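Local coordinates for competence damage-inducible protein A (Klebsiella pneumoniae subsp. pneumoniae MGH 78578, PDB 5V01) that is of unknown function but belongs to the CinA family, some of whose members are nicotinamide-nucleotide amidohydrolases, an activity it may share, at residues A[100-114]-A[126-138]. Sequence-based numbering, arbitrary orientation.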
loop_
_atom_site.group_PDB
_atom_site.type_symbol
_atom_site.label_atom_id
_atom_site.label_comp_id
_atom_site.label_asym_id
_atom_site.label_seq_id
_atom_site.Cartn_x
_atom_site.Cartn_y
_atom_site.Cartn_z
ATOM N N LEU A 100 -0.183 9.218 10.541
ATOM C CA LEU A 100 0.903 9.520 11.480
ATOM C C LEU A 100 0.578 8.899 12.844
ATOM O O LEU A 100 1.447 8.272 13.453
ATOM C CB LEU A 100 1.105 11.030 11.619
ATOM C CG LEU A 100 2.361 11.484 12.341
ATOM C CD1 LEU A 100 3.559 11.401 11.420
ATOM C CD2 LEU A 100 2.188 12.913 12.851
ATOM N N ALA A 101 -0.671 9.078 13.307
ATOM C CA ALA A 101 -1.121 8.547 14.595
ATOM C C ALA A 101 -1.121 7.015 14.604
ATOM O O ALA A 101 -0.633 6.409 15.557
ATOM C CB ALA A 101 -2.500 9.079 14.938
ATOM N N LEU A 102 -1.678 6.390 13.564
ATOM C CA LEU A 102 -1.737 4.940 13.509
ATOM C C LEU A 102 -0.346 4.317 13.548
ATOM O O LEU A 102 -0.113 3.357 14.293
ATOM C CB LEU A 102 -2.494 4.509 12.262
ATOM C CG LEU A 102 -2.635 2.999 11.998
ATOM C CD1 LEU A 102 -3.395 2.281 13.114
ATOM C CD2 LEU A 102 -3.350 2.713 10.685
ATOM N N ALA A 103 0.567 4.841 12.728
ATOM C CA ALA A 103 1.930 4.292 12.620
ATOM C C ALA A 103 2.890 4.710 13.741
ATOM O O ALA A 103 3.924 4.092 13.919
ATOM C CB ALA A 103 2.523 4.648 11.267
ATOM N N GLY A 104 2.575 5.781 14.473
ATOM C CA GLY A 104 3.506 6.314 15.479
ATOM C C GLY A 104 4.794 6.837 14.860
ATOM O O GLY A 104 5.851 6.829 15.490
ATOM N N ALA A 105 4.681 7.295 13.618
ATOM C CA ALA A 105 5.821 7.695 12.818
ATOM C C ALA A 105 6.179 9.159 13.074
ATOM O O ALA A 105 5.452 9.895 13.729
ATOM C CB ALA A 105 5.494 7.488 11.347
ATOM N N ASP A 106 7.330 9.557 12.552
ATOM C CA ASP A 106 7.767 10.952 12.602
ATOM C C ASP A 106 7.251 11.780 11.419
ATOM O O ASP A 106 6.998 12.993 11.554
ATOM C CB ASP A 106 9.291 11.002 12.619
ATOM C CG ASP A 106 9.874 10.244 13.780
ATOM O OD1 ASP A 106 9.811 10.798 14.887
ATOM O OD2 ASP A 106 10.413 9.122 13.586
ATOM N N ILE A 107 7.154 11.138 10.253
ATOM C CA ILE A 107 6.741 11.794 9.024
ATOM C C ILE A 107 5.673 10.963 8.341
ATOM O O ILE A 107 5.821 9.748 8.229
ATOM C CB ILE A 107 7.921 12.005 8.050
ATOM C CG1 ILE A 107 8.994 12.896 8.706
ATOM C CG2 ILE A 107 7.446 12.612 6.732
ATOM C CD1 ILE A 107 10.380 12.718 8.142
ATOM N N ALA A 108 4.616 11.626 7.880
ATOM C CA ALA A 108 3.543 10.989 7.104
ATOM C C ALA A 108 3.391 11.726 5.778
ATOM O O ALA A 108 3.413 12.954 5.726
ATOM C CB ALA A 108 2.217 11.005 7.876
ATOM N N ILE A 109 3.257 10.965 4.709
ATOM C CA ILE A 109 2.841 11.492 3.411
ATOM C C ILE A 109 1.467 10.963 3.102
ATOM O O ILE A 109 1.238 9.748 3.213
ATOM C CB ILE A 109 3.810 11.124 2.290
ATOM C CG1 ILE A 109 5.201 11.664 2.604
ATOM C CG2 ILE A 109 3.286 11.636 0.969
ATOM C CD1 ILE A 109 6.277 11.252 1.642
ATOM N N ALA A 110 0.567 11.870 2.716
ATOM C CA ALA A 110 -0.721 11.495 2.131
ATOM C C ALA A 110 -0.822 12.043 0.724
ATOM O O ALA A 110 -0.389 13.151 0.476
ATOM C CB ALA A 110 -1.887 11.980 2.979
ATOM N N VAL A 111 -1.427 11.265 -0.160
ATOM C CA VAL A 111 -1.596 11.617 -1.567
ATOM C C VAL A 111 -3.033 11.266 -1.945
ATOM O O VAL A 111 -3.469 10.157 -1.724
ATOM C CB VAL A 111 -0.616 10.853 -2.469
ATOM C CG1 VAL A 111 -0.748 11.317 -3.906
ATOM C CG2 VAL A 111 0.815 11.011 -1.989
ATOM N N SER A 112 -3.744 12.211 -2.534
ATOM C CA SER A 112 -5.111 11.987 -3.003
ATOM C C SER A 112 -5.355 12.790 -4.256
ATOM O O SER A 112 -5.162 14.007 -4.242
ATOM C CB SER A 112 -6.105 12.366 -1.917
ATOM O OG SER A 112 -7.421 12.029 -2.299
ATOM N N GLY A 113 -5.800 12.138 -5.322
ATOM C CA GLY A 113 -5.989 12.798 -6.595
ATOM C C GLY A 113 -6.917 12.055 -7.522
ATOM O O GLY A 113 -7.519 11.037 -7.159
ATOM N N TYR A 114 -7.057 12.623 -8.716
ATOM C CA TYR A 114 -7.761 12.000 -9.835
ATOM C C TYR A 114 -6.690 11.619 -10.851
ATOM O O TYR A 114 -6.160 12.485 -11.550
ATOM C CB TYR A 114 -8.791 12.947 -10.475
ATOM C CG TYR A 114 -9.875 13.370 -9.531
ATOM C CD1 TYR A 114 -10.844 12.456 -9.088
ATOM C CD2 TYR A 114 -9.934 14.687 -9.056
ATOM C CE1 TYR A 114 -11.829 12.844 -8.202
ATOM C CE2 TYR A 114 -10.928 15.082 -8.173
ATOM C CZ TYR A 114 -11.859 14.155 -7.744
ATOM O OH TYR A 114 -12.847 14.538 -6.869
ATOM N N ALA A 126 -8.844 15.800 -14.448
ATOM C CA ALA A 126 -8.023 14.593 -14.361
ATOM C C ALA A 126 -6.559 15.007 -14.324
ATOM O O ALA A 126 -6.150 15.920 -15.032
ATOM C CB ALA A 126 -8.280 13.670 -15.547
ATOM N N GLY A 127 -5.796 14.360 -13.460
ATOM C CA GLY A 127 -4.397 14.695 -13.272
ATOM C C GLY A 127 -4.124 15.551 -12.044
ATOM O O GLY A 127 -2.965 15.734 -11.667
ATOM N N THR A 128 -5.174 16.070 -11.413
ATOM C CA THR A 128 -5.030 16.874 -10.211
ATOM C C THR A 128 -4.753 15.986 -9.006
ATOM O O THR A 128 -5.521 15.077 -8.721
ATOM C CB THR A 128 -6.294 17.674 -9.911
ATOM O OG1 THR A 128 -6.665 18.467 -11.053
ATOM C CG2 THR A 128 -6.082 18.582 -8.691
ATOM N N VAL A 129 -3.662 16.271 -8.298
ATOM C CA VAL A 129 -3.245 15.466 -7.151
ATOM C C VAL A 129 -2.833 16.387 -6.004
ATOM O O VAL A 129 -2.032 17.317 -6.216
ATOM C CB VAL A 129 -2.080 14.514 -7.497
ATOM C CG1 VAL A 129 -1.741 13.638 -6.288
ATOM C CG2 VAL A 129 -2.396 13.658 -8.718
ATOM N N TRP A 130 -3.404 16.152 -4.825
ATOM C CA TRP A 130 -3.021 16.807 -3.589
ATOM C C TRP A 130 -2.048 15.955 -2.775
ATOM O O TRP A 130 -2.200 14.729 -2.691
ATOM C CB TRP A 130 -4.245 17.149 -2.728
ATOM C CG TRP A 130 -4.929 18.438 -3.089
ATOM C CD1 TRP A 130 -6.044 18.595 -3.873
ATOM C CD2 TRP A 130 -4.551 19.741 -2.657
ATOM N NE1 TRP A 130 -6.372 19.922 -3.968
ATOM C CE2 TRP A 130 -5.483 20.654 -3.222
ATOM C CE3 TRP A 130 -3.533 20.233 -1.836
ATOM C CZ2 TRP A 130 -5.413 22.036 -2.996
ATOM C CZ3 TRP A 130 -3.459 21.612 -1.629
ATOM C CH2 TRP A 130 -4.400 22.489 -2.196
ATOM N N PHE A 131 -1.080 16.628 -2.176
ATOM C CA PHE A 131 -0.053 16.037 -1.353
ATOM C C PHE A 131 -0.043 16.697 0.001
ATOM O O PHE A 131 -0.223 17.936 0.067
ATOM C CB PHE A 131 1.331 16.280 -1.985
ATOM C CG PHE A 131 1.506 15.636 -3.334
ATOM C CD1 PHE A 131 1.044 16.257 -4.471
ATOM C CD2 PHE A 131 2.111 14.377 -3.450
ATOM C CE1 PHE A 131 1.171 15.658 -5.706
ATOM C CE2 PHE A 131 2.245 13.775 -4.686
ATOM C CZ PHE A 131 1.795 14.412 -5.821
ATOM N N ALA A 132 0.228 15.925 1.048
ATOM C CA ALA A 132 0.556 16.441 2.377
ATOM C C ALA A 132 1.808 15.764 2.901
ATOM O O ALA A 132 1.931 14.532 2.776
ATOM C CB ALA A 132 -0.582 16.209 3.344
ATOM N N TRP A 133 2.729 16.544 3.461
ATOM C CA TRP A 133 3.895 16.025 4.156
ATOM C C TRP A 133 3.775 16.559 5.575
ATOM O O TRP A 133 3.752 17.788 5.782
ATOM C CB TRP A 133 5.215 16.475 3.507
ATOM C CG TRP A 133 5.375 16.127 2.087
ATOM C CD1 TRP A 133 6.134 15.078 1.568
ATOM C CD2 TRP A 133 4.864 16.836 0.958
ATOM N NE1 TRP A 133 6.085 15.103 0.209
ATOM C CE2 TRP A 133 5.312 16.156 -0.200
ATOM C CE3 TRP A 133 4.102 18.006 0.798
ATOM C CZ2 TRP A 133 4.999 16.590 -1.491
ATOM C CZ3 TRP A 133 3.798 18.425 -0.479
ATOM C CH2 TRP A 133 4.252 17.736 -1.605
ATOM N N ASN A 134 3.645 15.659 6.536
ATOM C CA ASN A 134 3.368 15.962 7.924
ATOM C C ASN A 134 4.578 15.510 8.739
ATOM O O ASN A 134 4.828 14.321 8.852
ATOM C CB ASN A 134 2.053 15.293 8.316
ATOM C CG ASN A 134 1.668 15.489 9.759
ATOM O OD1 ASN A 134 2.486 15.835 10.607
ATOM N ND2 ASN A 134 0.399 15.208 10.051
ATOM N N PHE A 135 5.352 16.471 9.260
ATOM C CA PHE A 135 6.521 16.201 10.083
ATOM C C PHE A 135 6.108 16.487 11.524
ATOM O O PHE A 135 6.003 17.647 11.923
ATOM C CB PHE A 135 7.709 17.098 9.649
ATOM C CG PHE A 135 8.927 16.988 10.531
ATOM C CD1 PHE A 135 9.531 15.783 10.809
ATOM C CD2 PHE A 135 9.503 18.135 11.033
ATOM C CE1 PHE A 135 10.655 15.697 11.623
ATOM C CE2 PHE A 135 10.627 18.069 11.846
ATOM C CZ PHE A 135 11.182 16.844 12.171
ATOM N N ARG A 136 5.862 15.433 12.293
ATOM C CA ARG A 136 5.551 15.529 13.722
ATOM C C ARG A 136 4.413 16.507 14.040
ATOM O O ARG A 136 4.438 17.170 15.071
ATOM C CB ARG A 136 6.830 15.881 14.506
ATOM C CG ARG A 136 7.891 14.801 14.401
ATOM C CD ARG A 136 9.170 15.095 15.167
ATOM N NE ARG A 136 9.947 13.871 15.362
ATOM C CZ ARG A 136 11.211 13.817 15.784
ATOM N NH1 ARG A 136 11.890 14.930 16.059
ATOM N NH2 ARG A 136 11.809 12.638 15.941
ATOM N N GLY A 137 3.422 16.590 13.148
ATOM C CA GLY A 137 2.393 17.652 13.213
ATOM C C GLY A 137 2.551 18.822 12.230
ATOM O O GLY A 137 1.554 19.438 11.847
ATOM N N GLN A 138 3.778 19.190 11.866
ATOM C CA GLN A 138 3.948 20.371 11.006
ATOM C C GLN A 138 3.608 19.841 9.596
ATOM O O GLN A 138 4.354 19.034 9.074
ATOM C CB GLN A 138 5.371 20.979 11.122
ATOM C CG GLN A 138 5.427 22.495 11.379
ATOM C CD GLN A 138 4.853 22.905 12.738
ATOM O OE1 GLN A 138 5.035 22.214 13.744
ATOM N NE2 GLN A 138 4.161 24.035 12.772
#
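D106 and R136 run side by side in the same direction, and the guanidinium grips one carboxylate oxygen with two nitrogens: D106 OD1 accepts from R136 NH2 at 2.9 Å and from R136 NE at 3.1 Å. OD1 lies close to the guanidinium plane, but the carboxylate plane is turned 63° from it. Both donors reach OD1 from the same carboxylate face, NE on the anti side, 27° out of plane, NH2 from higher above. OD2 accepts from the backbone N of R32, which helps fix the carboxylate's rotation. R136 CG rests over one face of the F135 ring, offset toward its rim.

The backbones form an antiparallel pair, with A108–N134, A110–A132 and S112–W130 as hydrogen-bonded pairs. On the face of I107, I109 and V111, each side chain meets its non-hydrogen-bonded partner. I107 CG1 approaches the F135 ring edge at CD1 (3.6 Å), near the ring plane; I109 CG1 slants onto W133 CD1 (3.7 Å). V111 splits its branches: CG2 touches F131 CD2 at 3.9 Å, while CG1, anti to the backbone N (chi1 -176°), presses tightly on V129 CG1 at 3.5 Å.

On the other face, the L100 and N134 side chains cross at about a right angle, L100 CD2 lying 3.7 Å from N134 OD1. That oxygen also takes the N-H of G137, an Asx motif bracing the type I' turn of the hairpin to strand 138-145.

Strand 128-135 lies between strands 107-113 and 138-145 in a mixed sheet; helix 150-169 packs on the I109 and W133 face, helix 89-103 on the N134 face.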